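Local coordinates for TfuA domain-containing protein (Methanosarcina acetivorans, PDB 6XP8) that takes part in peptide backbone thioamidation, probably as a partner of a YcaO enzyme in the biosynthesis of thioamide-bearing peptides, at residues A[49-54]-A[107-112]; A[57-62]-A[83-88]; A[75-80]-A[197-202]; A[98-101]-A[105-108]; A[126-131]-A[155-160]. All blocks are in the same frame, centred on the assembly; numbering follows the deposited sequence.

Contact 1 (A[49-54]-A[107-112]); sequences GIFFDR and ESDDEV
The Phe51 ring and the Asp109 carboxylate run alongside each other but head opposite ways, their planes turned 63° apart. The ring is met by the methylene of the aspartate rather than by its charge, Asp109 CB lying 3.6 Å from Phe51 CD1. With CG anti to the carbonyl carbon (chi1 -67°), Phe51 sends its ring across to the other segment, where its far end meets a valine set about at right angles to it; Phe51 CZ is 3.5 Å from Val112 CG2. One face of the ring is already taken within its own loop, since Gly49 O stands 3.7 Å above the plane, over the centre of the Phe51 ring.

No direct hydrogen bond spans the two segments; water does that work. One water donates both to Phe51 O and to Asp109 OD2, at 2.9 Å each. A second gives a 2.6 Å bond to Asp109 OD2 and a weak one to Phe51 O, so a carboxylate oxygen and a backbone carbonyl, both acceptors, are reconciled by donors placed between them. A small apolar patch thus lies beside a water-bridged polar edge. The contact joins the loop between strand 43-46 and helix 59-67 to the loop that leads toward helix 128-140. Helix 78-86 flanks it, with Met78 against Phe51 and Leu81 against Asp109, while Val97 and Tyr101 of helix 96-102 pack on Val112.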
# COMPACT_ATOMS: atom_id res chain seq x y z
N GLY A 49 0.77 -7.57 -2.21
CA GLY A 49 1.21 -8.61 -3.12
C GLY A 49 2.64 -8.39 -3.55
O GLY A 49 3.15 -7.25 -3.52
N ILE A 50 3.30 -9.48 -3.94
CA ILE A 50 4.66 -9.41 -4.46
C ILE A 50 4.65 -8.70 -5.82
O ILE A 50 3.77 -8.97 -6.64
CB ILE A 50 5.31 -10.83 -4.51
CG1 ILE A 50 5.82 -11.24 -3.13
CG2 ILE A 50 6.51 -10.87 -5.46
CD1 ILE A 50 4.76 -11.72 -2.16
N PHE A 51 5.60 -7.80 -6.03
CA PHE A 51 5.66 -6.99 -7.26
C PHE A 51 6.52 -7.56 -8.38
O PHE A 51 6.33 -7.20 -9.54
CB PHE A 51 6.06 -5.54 -6.95
CG PHE A 51 5.04 -4.78 -6.15
CD1 PHE A 51 3.79 -4.47 -6.71
CD2 PHE A 51 5.30 -4.39 -4.84
CE1 PHE A 51 2.83 -3.78 -5.98
CE2 PHE A 51 4.34 -3.70 -4.09
CZ PHE A 51 3.11 -3.40 -4.66
N PHE A 52 7.46 -8.44 -8.03
CA PHE A 52 8.35 -9.07 -9.01
C PHE A 52 7.55 -9.84 -10.06
O PHE A 52 6.63 -10.59 -9.72
CB PHE A 52 9.38 -9.96 -8.32
CG PHE A 52 10.16 -9.27 -7.24
CD1 PHE A 52 10.86 -8.08 -7.51
CD2 PHE A 52 10.21 -9.79 -5.95
CE1 PHE A 52 11.57 -7.43 -6.50
CE2 PHE A 52 10.93 -9.15 -4.94
CZ PHE A 52 11.61 -7.97 -5.23
N ASP A 53 7.91 -9.62 -11.33
CA ASP A 53 7.23 -10.18 -12.50
C ASP A 53 6.87 -11.66 -12.42
O ASP A 53 5.74 -12.04 -12.72
CB ASP A 53 8.07 -9.96 -13.76
CG ASP A 53 7.49 -8.92 -14.68
OD1 ASP A 53 7.62 -7.71 -14.38
OD2 ASP A 53 6.91 -9.31 -15.72
N ARG A 54 7.84 -12.49 -12.02
CA ARG A 54 7.66 -13.95 -11.98
C ARG A 54 6.55 -14.37 -11.02
O ARG A 54 5.84 -15.35 -11.28
CB ARG A 54 8.98 -14.65 -11.62
CG ARG A 54 8.94 -16.18 -11.63
CD ARG A 54 8.80 -16.74 -13.04
NE ARG A 54 8.52 -18.17 -13.09
CZ ARG A 54 7.30 -18.72 -13.03
NH1 ARG A 54 6.22 -17.97 -12.89
NH2 ARG A 54 7.18 -20.04 -13.10
N GLU A 107 2.12 6.87 -10.90
CA GLU A 107 2.25 5.69 -11.77
C GLU A 107 3.41 4.79 -11.36
O GLU A 107 4.39 5.26 -10.76
CB GLU A 107 2.32 6.05 -13.27
CG GLU A 107 3.44 7.00 -13.66
CD GLU A 107 3.46 7.29 -15.16
OE1 GLU A 107 2.98 8.37 -15.55
OE2 GLU A 107 3.92 6.42 -15.93
N SER A 108 3.27 3.51 -11.70
CA SER A 108 4.22 2.41 -11.41
C SER A 108 4.15 1.89 -9.98
O SER A 108 3.74 2.60 -9.05
CB SER A 108 5.67 2.76 -11.79
OG SER A 108 6.35 3.39 -10.70
N ASP A 109 4.58 0.63 -9.82
CA ASP A 109 4.61 -0.04 -8.53
C ASP A 109 5.65 0.54 -7.57
O ASP A 109 5.59 0.27 -6.38
CB ASP A 109 4.76 -1.57 -8.68
CG ASP A 109 6.01 -1.99 -9.48
OD1 ASP A 109 6.98 -1.22 -9.59
OD2 ASP A 109 6.01 -3.13 -9.99
N ASP A 110 6.58 1.35 -8.10
CA ASP A 110 7.58 2.02 -7.25
C ASP A 110 6.94 2.91 -6.17
O ASP A 110 7.55 3.15 -5.12
CB ASP A 110 8.57 2.83 -8.08
CG ASP A 110 9.72 3.38 -7.23
OD1 ASP A 110 10.46 2.57 -6.65
OD2 ASP A 110 9.86 4.61 -7.14
N GLU A 111 5.72 3.37 -6.42
CA GLU A 111 4.98 4.22 -5.47
C GLU A 111 4.62 3.50 -4.17
O GLU A 111 4.50 4.14 -3.12
CB GLU A 111 3.72 4.80 -6.13
CG GLU A 111 4.01 5.82 -7.22
CD GLU A 111 4.62 7.12 -6.70
OE1 GLU A 111 4.33 7.52 -5.54
OE2 GLU A 111 5.37 7.76 -7.47
N VAL A 112 4.46 2.18 -4.26
CA VAL A 112 3.97 1.38 -3.12
C VAL A 112 4.92 0.28 -2.63
O VAL A 112 4.72 -0.25 -1.54
CB VAL A 112 2.57 0.77 -3.41
CG1 VAL A 112 1.49 1.85 -3.33
CG2 VAL A 112 2.52 0.07 -4.76
O HOH W 1 4.14 -5.36 -10.18
O HOH W 2 8.08 -4.76 -9.84

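Contact 2 (A[57-62]-A[83-88]); sequences VGHREI and ASELDT
The first turn of helix 59-67, with Gly58 at its N-cap position, faces the C-terminal part of helix 78-86, and the backbones come nearest at His59 and Leu86, whose CA atoms are 7.6 Å apart. Two neighbouring residues of the second segment divide the imidazole between them. Glu85 takes the edge: His59 NE2 donates to Glu85 OE1 over 2.8 Å with an N-H...O angle of 158°. The oxygen lies close to the ring plane, yet the histidine approaches from well above the carboxylate plane, and the two flat groups are 65° apart. Leu86 takes a face, its CD2 resting 4.2 Å from the centroid of the His59 ring, displaced toward the rim, in a CH-pi contact.

Both helices belong to the alpha/beta part of the chain, built on a parallel sheet, and the contact joins the helices that precede and follow strand 71-74 in the chain. The other methyl of Leu86 turns to Ile62, about one helical turn beyond His59, with Leu86 CD1 3.7 Å from Ile62 CG2. CG2, anti to the backbone N, and CD1 of Ile62 both rest on this methyl. Glu85 OE1 also forms a salt bridge with Arg82, which gives the bonded carboxylate oxygen a second, charged partner. Behind the interface, Gly58 N donates to Glu61 OE2 at 3.0 Å, tying the start of the helix to its own first turn.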
# COMPACT_ATOMS: atom_id res chain seq x y z
N VAL A 57 0.65 -11.31 -8.91
CA VAL A 57 -0.72 -11.72 -9.26
C VAL A 57 -1.08 -11.19 -10.66
O VAL A 57 -0.86 -10.02 -10.95
CB VAL A 57 -1.75 -11.31 -8.17
CG1 VAL A 57 -1.86 -9.80 -7.99
CG2 VAL A 57 -3.12 -11.93 -8.44
N GLY A 58 -1.59 -12.07 -11.52
CA GLY A 58 -1.84 -11.71 -12.92
C GLY A 58 -3.26 -11.26 -13.17
O GLY A 58 -4.17 -11.63 -12.42
N HIS A 59 -3.45 -10.46 -14.22
CA HIS A 59 -4.79 -10.03 -14.66
C HIS A 59 -5.70 -11.22 -14.93
O HIS A 59 -6.87 -11.20 -14.53
CB HIS A 59 -4.73 -9.13 -15.91
CG HIS A 59 -4.08 -7.80 -15.69
ND1 HIS A 59 -3.87 -6.90 -16.71
CD2 HIS A 59 -3.59 -7.21 -14.57
CE1 HIS A 59 -3.29 -5.82 -16.24
NE2 HIS A 59 -3.10 -5.98 -14.94
N ARG A 60 -5.16 -12.24 -15.60
CA ARG A 60 -5.89 -13.48 -15.91
C ARG A 60 -6.52 -14.13 -14.66
O ARG A 60 -7.67 -14.57 -14.70
CB ARG A 60 -4.96 -14.45 -16.68
CG ARG A 60 -5.25 -15.95 -16.57
CD ARG A 60 -6.33 -16.43 -17.53
NE ARG A 60 -6.94 -17.68 -17.06
CZ ARG A 60 -8.16 -18.12 -17.39
NH1 ARG A 60 -8.95 -17.43 -18.20
NH2 ARG A 60 -8.58 -19.27 -16.89
N GLU A 61 -5.76 -14.15 -13.56
CA GLU A 61 -6.21 -14.72 -12.29
C GLU A 61 -7.37 -13.95 -11.67
O GLU A 61 -8.32 -14.55 -11.18
CB GLU A 61 -5.06 -14.72 -11.28
CG GLU A 61 -3.82 -15.47 -11.71
CD GLU A 61 -2.76 -15.40 -10.65
OE1 GLU A 61 -3.08 -15.74 -9.49
OE2 GLU A 61 -1.63 -15.01 -10.97
N ILE A 62 -7.27 -12.62 -11.70
CA ILE A 62 -8.30 -11.74 -11.16
C ILE A 62 -9.57 -11.87 -12.01
O ILE A 62 -10.66 -12.06 -11.47
CB ILE A 62 -7.81 -10.27 -11.01
CG1 ILE A 62 -6.76 -10.19 -9.88
CG2 ILE A 62 -8.97 -9.31 -10.74
CD1 ILE A 62 -5.78 -9.05 -10.00
N ALA A 83 -6.49 -2.76 -9.17
CA ALA A 83 -7.83 -2.18 -9.30
C ALA A 83 -7.85 -1.05 -10.33
O ALA A 83 -8.81 -0.92 -11.09
CB ALA A 83 -8.37 -1.72 -7.96
N SER A 84 -6.77 -0.26 -10.39
CA SER A 84 -6.65 0.80 -11.40
C SER A 84 -6.58 0.25 -12.83
O SER A 84 -6.97 0.92 -13.78
CB SER A 84 -5.45 1.71 -11.11
OG SER A 84 -4.23 1.12 -11.51
N GLU A 85 -6.07 -0.98 -12.95
CA GLU A 85 -5.95 -1.66 -14.25
C GLU A 85 -7.20 -2.45 -14.63
O GLU A 85 -7.43 -2.68 -15.83
CB GLU A 85 -4.73 -2.59 -14.26
CG GLU A 85 -3.40 -1.89 -14.05
CD GLU A 85 -2.28 -2.80 -13.56
OE1 GLU A 85 -2.55 -3.95 -13.16
OE2 GLU A 85 -1.12 -2.36 -13.57
N LEU A 86 -7.98 -2.87 -13.64
CA LEU A 86 -9.08 -3.82 -13.87
C LEU A 86 -10.46 -3.37 -13.38
O LEU A 86 -11.40 -4.18 -13.38
CB LEU A 86 -8.71 -5.20 -13.30
CG LEU A 86 -7.48 -5.92 -13.86
CD1 LEU A 86 -6.99 -6.99 -12.90
CD2 LEU A 86 -7.74 -6.51 -15.24
N ASP A 87 -10.60 -2.10 -13.00
CA ASP A 87 -11.90 -1.58 -12.52
C ASP A 87 -13.02 -1.62 -13.56
O ASP A 87 -14.18 -1.84 -13.21
CB ASP A 87 -11.80 -0.18 -11.88
CG ASP A 87 -11.03 0.83 -12.74
OD1 ASP A 87 -10.71 0.57 -13.92
OD2 ASP A 87 -10.73 1.92 -12.20
N THR A 88 -12.64 -1.44 -14.82
CA THR A 88 -13.59 -1.51 -15.94
C THR A 88 -14.10 -2.94 -16.19
O THR A 88 -15.11 -3.14 -16.88
CB THR A 88 -13.00 -0.93 -17.25
OG1 THR A 88 -11.82 -1.65 -17.61
CG2 THR A 88 -12.66 0.56 -17.09

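Contact 3 (A[75-80]-A[197-202]); sequences GASMGA and DIKRQD
Lys199 NZ donates to Ser77 OG over 2.7 Å and also to Val112 O, so a single ammonium group ties the start of helix 78-86 to the loop before helix 128-140. The lysine reaches there by a bend: its first torsion sets CG anti to the carbonyl carbon, and a chi3 of 99° turns the end of the chain toward the serine. A chi1 of -159° swings the serine hydroxyl away from its backbone N and toward the ammonium. The fit is close, with Ser77 CB and Lys199 CE 3.5 Å apart, and Lys199 CE also passes 3.4 Å from Ala76 O, a buried carbonyl oxygen that has no hydrogen-bonding partner in the model.

Beside this grip the backbones approach closely. Ala76, its CA only 4.8 Å from that of Lys199, sets its methyl against the helix, Ala76 CB lying 3.4 Å from Lys199 O and 3.7 Å from Asp202 CB. A water bridges the same pair of segments, accepting from Ala76 N at 2.9 Å and donating to Asp202 OD2 at 2.6 Å. The carboxylate of Asp202 is turned chiefly to another element, receiving Val97 N and Lys96 N at the start of helix 96-102. An alanine in place of Lys199 is likely to leave Ser77 OG and Val112 O without this shared donor and to open a gap beside Ala76. The loop after strand 71-74 is thus fastened to helix 198-215 in the buried middle of the chain, where the two oxygens bonded to Lys199 NZ probably offset part of the cost of burying its charge.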
# COMPACT_ATOMS: atom_id res chain seq x y z
N GLY A 75 -7.02 -2.32 -2.88
CA GLY A 75 -6.56 -1.00 -2.47
C GLY A 75 -5.21 -1.05 -1.77
O GLY A 75 -4.64 -2.14 -1.56
N ALA A 76 -4.72 0.14 -1.41
CA ALA A 76 -3.48 0.37 -0.63
C ALA A 76 -2.16 0.13 -1.38
O ALA A 76 -1.31 1.02 -1.44
CB ALA A 76 -3.50 -0.38 0.71
N SER A 77 -2.00 -1.07 -1.93
CA SER A 77 -0.72 -1.50 -2.47
C SER A 77 -0.91 -2.21 -3.81
O SER A 77 -1.37 -1.57 -4.76
CB SER A 77 -0.01 -2.39 -1.44
OG SER A 77 1.38 -2.45 -1.68
N MET A 78 -0.56 -3.50 -3.90
CA MET A 78 -0.83 -4.27 -5.13
C MET A 78 -2.31 -4.22 -5.52
O MET A 78 -2.65 -4.16 -6.70
CB MET A 78 -0.32 -5.72 -5.03
CG MET A 78 -0.64 -6.60 -6.24
SD MET A 78 0.00 -5.97 -7.81
CE MET A 78 1.56 -6.85 -7.95
N GLY A 79 -3.20 -4.21 -4.52
CA GLY A 79 -4.63 -4.10 -4.78
C GLY A 79 -5.03 -2.79 -5.44
O GLY A 79 -5.93 -2.76 -6.28
N ALA A 80 -4.36 -1.71 -5.06
CA ALA A 80 -4.60 -0.39 -5.66
C ALA A 80 -4.16 -0.34 -7.12
O ALA A 80 -4.90 0.16 -7.97
CB ALA A 80 -3.91 0.69 -4.85
N ASP A 197 0.07 7.51 7.35
CA ASP A 197 0.18 6.13 6.90
C ASP A 197 -1.00 5.83 5.98
O ASP A 197 -2.00 5.19 6.37
CB ASP A 197 0.25 5.17 8.10
CG ASP A 197 0.70 3.76 7.74
OD1 ASP A 197 0.67 3.37 6.54
OD2 ASP A 197 1.06 3.00 8.67
N ILE A 198 -0.88 6.31 4.75
CA ILE A 198 -1.96 6.20 3.77
C ILE A 198 -2.21 4.75 3.36
O ILE A 198 -3.35 4.37 3.10
CB ILE A 198 -1.78 7.15 2.56
CG1 ILE A 198 -3.07 7.26 1.73
CG2 ILE A 198 -0.60 6.76 1.67
CD1 ILE A 198 -4.23 7.90 2.47
N LYS A 199 -1.15 3.94 3.33
CA LYS A 199 -1.30 2.50 3.05
C LYS A 199 -2.16 1.80 4.10
O LYS A 199 -3.04 1.02 3.74
CB LYS A 199 0.06 1.82 2.91
CG LYS A 199 0.81 2.20 1.65
CD LYS A 199 1.91 1.19 1.38
CE LYS A 199 1.51 0.17 0.34
NZ LYS A 199 2.62 -0.81 0.12
N ARG A 200 -1.93 2.11 5.37
CA ARG A 200 -2.72 1.53 6.46
C ARG A 200 -4.18 1.98 6.41
O ARG A 200 -5.09 1.18 6.61
CB ARG A 200 -2.11 1.89 7.82
CG ARG A 200 -2.81 1.25 9.00
CD ARG A 200 -2.23 1.72 10.33
NE ARG A 200 -2.79 0.95 11.44
CZ ARG A 200 -2.33 -0.23 11.85
NH1 ARG A 200 -1.28 -0.79 11.26
NH2 ARG A 200 -2.93 -0.84 12.87
N GLN A 201 -4.39 3.27 6.15
CA GLN A 201 -5.75 3.82 6.11
C GLN A 201 -6.53 3.24 4.94
O GLN A 201 -7.70 2.90 5.08
CB GLN A 201 -5.75 5.35 6.09
CG GLN A 201 -5.28 5.92 7.43
CD GLN A 201 -5.18 7.43 7.44
OE1 GLN A 201 -4.65 8.04 6.50
NE2 GLN A 201 -5.66 8.05 8.51
N ASP A 202 -5.85 3.11 3.80
CA ASP A 202 -6.47 2.48 2.63
C ASP A 202 -6.75 1.00 2.88
O ASP A 202 -7.80 0.51 2.44
CB ASP A 202 -5.58 2.62 1.40
CG ASP A 202 -5.73 3.96 0.72
OD1 ASP A 202 -6.38 4.89 1.27
OD2 ASP A 202 -5.19 4.07 -0.39
O HOH W 3 -6.07 2.54 -2.33

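Contact 4 (A[98-101]-A[105-108]); sequences YEWY and VIES
Trp100 O receives two backbone donors from beyond the end of helix 96-102, and the contact as a whole is a helix C-terminus over which the following loop folds back. Val105 N lies 2.8 Å from Trp100 O and approaches in the carbonyl plane, with a bent N-H...O angle of 131°. Ile106 N comes from above that plane to the same Trp100 O, longer at 3.3 Å but straighter. A water spans the next pair of carbonyls, donating to Tyr101 O and to Ile106 O.

The aromatic contacts centre on Tyr101. Ile106 CD1 stands 3.8 Å from the centroid of the Tyr101 ring and only 6° off its normal, a CH-pi contact made over the middle of one face. The isoleucine can do this because its CG1 sits between the backbone N and the carbonyl carbon (chi1 64°), from where an extended chi2 carries CD1 across the ring. At the edge of the same ring runs the backbone of Glu107 and Ser108.

Apolar contacts complete the set. Trp100 CB rests 3.6 Å from Ile106 CG1, while Val105 CG1 packs obliquely against the indole at its CD1 atom. Residues of helix 78-86, among them Ala80, Leu81 and Ser84, also pack on Tyr101. Replacing Tyr101 by an alanine would probably strip Ile106 of the surface beneath its end methyl and leave Ser108 O without its hydroxyl donor. That bond is short: Tyr101 OH donates to Ser108 O over 2.7 Å, reaching the oxygen from above the plane of its carbonyl.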
# COMPACT_ATOMS: atom_id res chain seq x y z
N TYR A 98 -5.49 3.94 -4.80
CA TYR A 98 -6.27 3.56 -5.97
C TYR A 98 -6.69 4.78 -6.80
O TYR A 98 -6.52 4.78 -8.02
CB TYR A 98 -7.51 2.75 -5.56
CG TYR A 98 -8.55 2.67 -6.66
CD1 TYR A 98 -8.31 1.94 -7.84
CD2 TYR A 98 -9.78 3.33 -6.53
CE1 TYR A 98 -9.26 1.88 -8.86
CE2 TYR A 98 -10.74 3.27 -7.54
CZ TYR A 98 -10.48 2.55 -8.69
OH TYR A 98 -11.44 2.49 -9.67
N GLU A 99 -7.27 5.78 -6.13
CA GLU A 99 -7.69 7.03 -6.78
C GLU A 99 -6.56 7.70 -7.56
O GLU A 99 -6.75 8.11 -8.71
CB GLU A 99 -8.30 7.99 -5.76
CG GLU A 99 -9.67 7.56 -5.25
CD GLU A 99 -10.11 8.27 -3.97
OE1 GLU A 99 -9.44 9.23 -3.52
OE2 GLU A 99 -11.15 7.85 -3.41
N TRP A 100 -5.38 7.80 -6.93
CA TRP A 100 -4.21 8.40 -7.58
C TRP A 100 -3.74 7.63 -8.82
O TRP A 100 -3.40 8.24 -9.82
CB TRP A 100 -3.05 8.58 -6.59
CG TRP A 100 -3.30 9.57 -5.49
CD1 TRP A 100 -4.01 10.74 -5.57
CD2 TRP A 100 -2.81 9.49 -4.15
NE1 TRP A 100 -4.00 11.38 -4.36
CE2 TRP A 100 -3.28 10.64 -3.47
CE3 TRP A 100 -2.04 8.55 -3.45
CZ2 TRP A 100 -2.99 10.88 -2.11
CZ3 TRP A 100 -1.75 8.79 -2.10
CH2 TRP A 100 -2.23 9.95 -1.45
N TYR A 101 -3.73 6.29 -8.74
CA TYR A 101 -3.41 5.45 -9.91
C TYR A 101 -4.44 5.63 -11.02
O TYR A 101 -4.08 5.82 -12.19
CB TYR A 101 -3.32 3.97 -9.53
CG TYR A 101 -2.00 3.48 -8.97
CD1 TYR A 101 -0.79 3.67 -9.68
CD2 TYR A 101 -1.95 2.78 -7.76
CE1 TYR A 101 0.42 3.22 -9.16
CE2 TYR A 101 -0.74 2.32 -7.24
CZ TYR A 101 0.43 2.53 -7.95
OH TYR A 101 1.62 2.06 -7.44
N VAL A 105 -2.36 10.40 -11.25
CA VAL A 105 -1.66 11.27 -10.29
C VAL A 105 -0.31 10.65 -9.91
O VAL A 105 0.70 11.35 -9.78
CB VAL A 105 -2.54 11.57 -9.05
CG1 VAL A 105 -1.82 12.44 -8.03
CG2 VAL A 105 -3.85 12.23 -9.48
N ILE A 106 -0.30 9.33 -9.75
CA ILE A 106 0.92 8.54 -9.58
C ILE A 106 0.94 7.43 -10.64
O ILE A 106 -0.11 7.10 -11.21
CB ILE A 106 1.08 7.95 -8.15
CG1 ILE A 106 -0.05 6.94 -7.83
CG2 ILE A 106 1.19 9.07 -7.10
CD1 ILE A 106 0.13 6.14 -6.55
N GLU A 107 2.12 6.87 -10.90
CA GLU A 107 2.25 5.69 -11.77
C GLU A 107 3.41 4.79 -11.36
O GLU A 107 4.39 5.26 -10.76
CB GLU A 107 2.32 6.05 -13.27
CG GLU A 107 3.44 7.00 -13.66
CD GLU A 107 3.46 7.29 -15.16
OE1 GLU A 107 2.98 8.37 -15.55
OE2 GLU A 107 3.92 6.42 -15.93
N SER A 108 3.27 3.51 -11.70
CA SER A 108 4.22 2.41 -11.41
C SER A 108 4.15 1.89 -9.98
O SER A 108 3.74 2.60 -9.05
CB SER A 108 5.67 2.76 -11.79
OG SER A 108 6.35 3.39 -10.70
O HOH W 4 -1.44 5.73 -13.02

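Contact 5 (A[126-131]-A[155-160]); sequences VPLVNI and LAINTY
Ala156 CB occupies the close-fitting side of this contact, where two branched side chains from successive turns of helix 128-140 converge on one small methyl. Ile131 CG2 is 3.8 Å from Ala156 CB, and Leu128 CD1 is 3.9 Å from the same Ala156 CB. In Leu128 a chi1 of -171° carries CG toward the opposing helix, where both methyls make contact. The small side chain of Ala156 lets the leucine and isoleucine come near its backbone, Leu128 CD1 lying 4.1 Å from Ile157 N.

The looser side belongs to Ile157, which is exposed to solvent. Its CG1 lies 4.0 Å from Leu128 CD2, the two side chains crossing at a slant. Beyond it helix 146-157 gives out: Asn158 is the first residue to leave helical geometry, and Thr159 OG1 donates back to Leu155 O over 2.7 Å.

No hydrogen bond crosses between the segments. Leu169 of helix 166-175 also packs on Ala156, and Arg164 NE donates to Ala156 O. The start of helix 128-140 packing on the end of helix 146-157, the next in the chain, is the arrangement of a helical hairpin, held here by apolar side chains within the all-helical part of the protein that follows the parallel sheet.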
# COMPACT_ATOMS: atom_id res chain seq x y z
N VAL A 126 9.85 2.35 4.00
CA VAL A 126 8.68 3.21 3.94
C VAL A 126 8.24 3.37 2.47
O VAL A 126 9.07 3.69 1.61
CB VAL A 126 8.96 4.61 4.55
CG1 VAL A 126 7.72 5.49 4.52
CG2 VAL A 126 9.48 4.48 5.98
N PRO A 127 6.93 3.15 2.18
CA PRO A 127 6.46 3.33 0.81
C PRO A 127 6.47 4.80 0.41
O PRO A 127 6.22 5.68 1.25
CB PRO A 127 5.02 2.81 0.86
CG PRO A 127 4.60 3.03 2.28
CD PRO A 127 5.82 2.85 3.12
N LEU A 128 6.77 5.05 -0.86
CA LEU A 128 6.81 6.40 -1.40
C LEU A 128 5.51 7.18 -1.19
O LEU A 128 5.57 8.37 -0.90
CB LEU A 128 7.21 6.38 -2.89
CG LEU A 128 7.50 7.69 -3.62
CD1 LEU A 128 8.54 8.55 -2.90
CD2 LEU A 128 7.97 7.36 -5.03
N VAL A 129 4.35 6.52 -1.33
CA VAL A 129 3.05 7.18 -1.06
C VAL A 129 2.94 7.76 0.36
O VAL A 129 2.42 8.87 0.51
CB VAL A 129 1.81 6.31 -1.40
CG1 VAL A 129 1.67 6.16 -2.91
CG2 VAL A 129 1.83 4.96 -0.70
N ASN A 130 3.42 7.02 1.36
CA ASN A 130 3.49 7.49 2.76
C ASN A 130 4.46 8.68 2.89
O ASN A 130 4.16 9.63 3.62
CB ASN A 130 3.93 6.37 3.72
CG ASN A 130 2.80 5.40 4.08
OD1 ASN A 130 1.76 5.34 3.42
ND2 ASN A 130 3.03 4.60 5.12
N ILE A 131 5.59 8.63 2.18
CA ILE A 131 6.58 9.72 2.18
C ILE A 131 5.95 10.99 1.58
O ILE A 131 6.08 12.08 2.17
CB ILE A 131 7.90 9.33 1.45
CG1 ILE A 131 8.63 8.23 2.23
CG2 ILE A 131 8.82 10.53 1.25
CD1 ILE A 131 9.66 7.44 1.43
N LEU A 155 14.64 13.28 -3.71
CA LEU A 155 15.59 12.33 -3.12
C LEU A 155 14.93 10.97 -2.88
O LEU A 155 15.50 9.93 -3.24
CB LEU A 155 16.23 12.88 -1.83
CG LEU A 155 17.24 11.99 -1.06
CD1 LEU A 155 18.41 11.53 -1.93
CD2 LEU A 155 17.75 12.69 0.19
N ALA A 156 13.74 10.99 -2.28
CA ALA A 156 12.99 9.75 -1.98
C ALA A 156 12.67 8.96 -3.25
O ALA A 156 12.88 7.75 -3.30
CB ALA A 156 11.73 10.07 -1.20
N ILE A 157 12.20 9.66 -4.29
CA ILE A 157 11.93 9.07 -5.61
C ILE A 157 13.19 8.38 -6.15
O ILE A 157 13.11 7.28 -6.72
CB ILE A 157 11.35 10.12 -6.61
CG1 ILE A 157 9.98 10.62 -6.13
CG2 ILE A 157 11.26 9.55 -8.03
CD1 ILE A 157 9.50 11.91 -6.79
N ASN A 158 14.34 9.03 -5.94
CA ASN A 158 15.64 8.54 -6.42
C ASN A 158 16.40 7.64 -5.44
O ASN A 158 17.62 7.45 -5.57
CB ASN A 158 16.49 9.73 -6.86
CG ASN A 158 16.06 10.27 -8.20
OD1 ASN A 158 16.24 9.62 -9.23
ND2 ASN A 158 15.47 11.46 -8.20
N THR A 159 15.67 7.05 -4.49
CA THR A 159 16.23 6.11 -3.53
C THR A 159 15.68 4.72 -3.81
O THR A 159 14.46 4.54 -3.93
CB THR A 159 15.92 6.56 -2.08
OG1 THR A 159 16.49 7.85 -1.86
CG2 THR A 159 16.49 5.59 -1.04
N TYR A 160 16.59 3.75 -3.92
CA TYR A 160 16.25 2.32 -4.02
C TYR A 160 15.35 1.94 -2.83
O TYR A 160 15.70 2.19 -1.68
CB TYR A 160 17.55 1.49 -4.05
CG TYR A 160 17.37 -0.01 -4.04
CD1 TYR A 160 16.54 -0.65 -4.97
CD2 TYR A 160 18.07 -0.80 -3.12
CE1 TYR A 160 16.39 -2.04 -4.96
CE2 TYR A 160 17.94 -2.18 -3.11
CZ TYR A 160 17.10 -2.79 -4.03
OH TYR A 160 16.96 -4.16 -3.99

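Overall arrangement
The five contacts illustrate how chemistry follows place. Contact 3, nearest the chain centre and wholly buried, relies on a charged lysine held by oxygens; contact 5, buried except for Ile157 and set in the helical part, is purely apolar. Contacts 1, 2 and 4 are partly buried and mix apolar patches with water bridges, a histidine-carboxylate bond or backbone bonds. Contacts 2 and 3 both use helix 78-86, at opposite ends, and contacts 1 and 4 share Glu107 and Ser108. Val112 O links contact 1 to contact 3, and Asn130 joins contact 5 to contact 3 through Asp197 and Lys199. Contacts 2 and 5 lie farthest apart, their centres about 25 Å from each other.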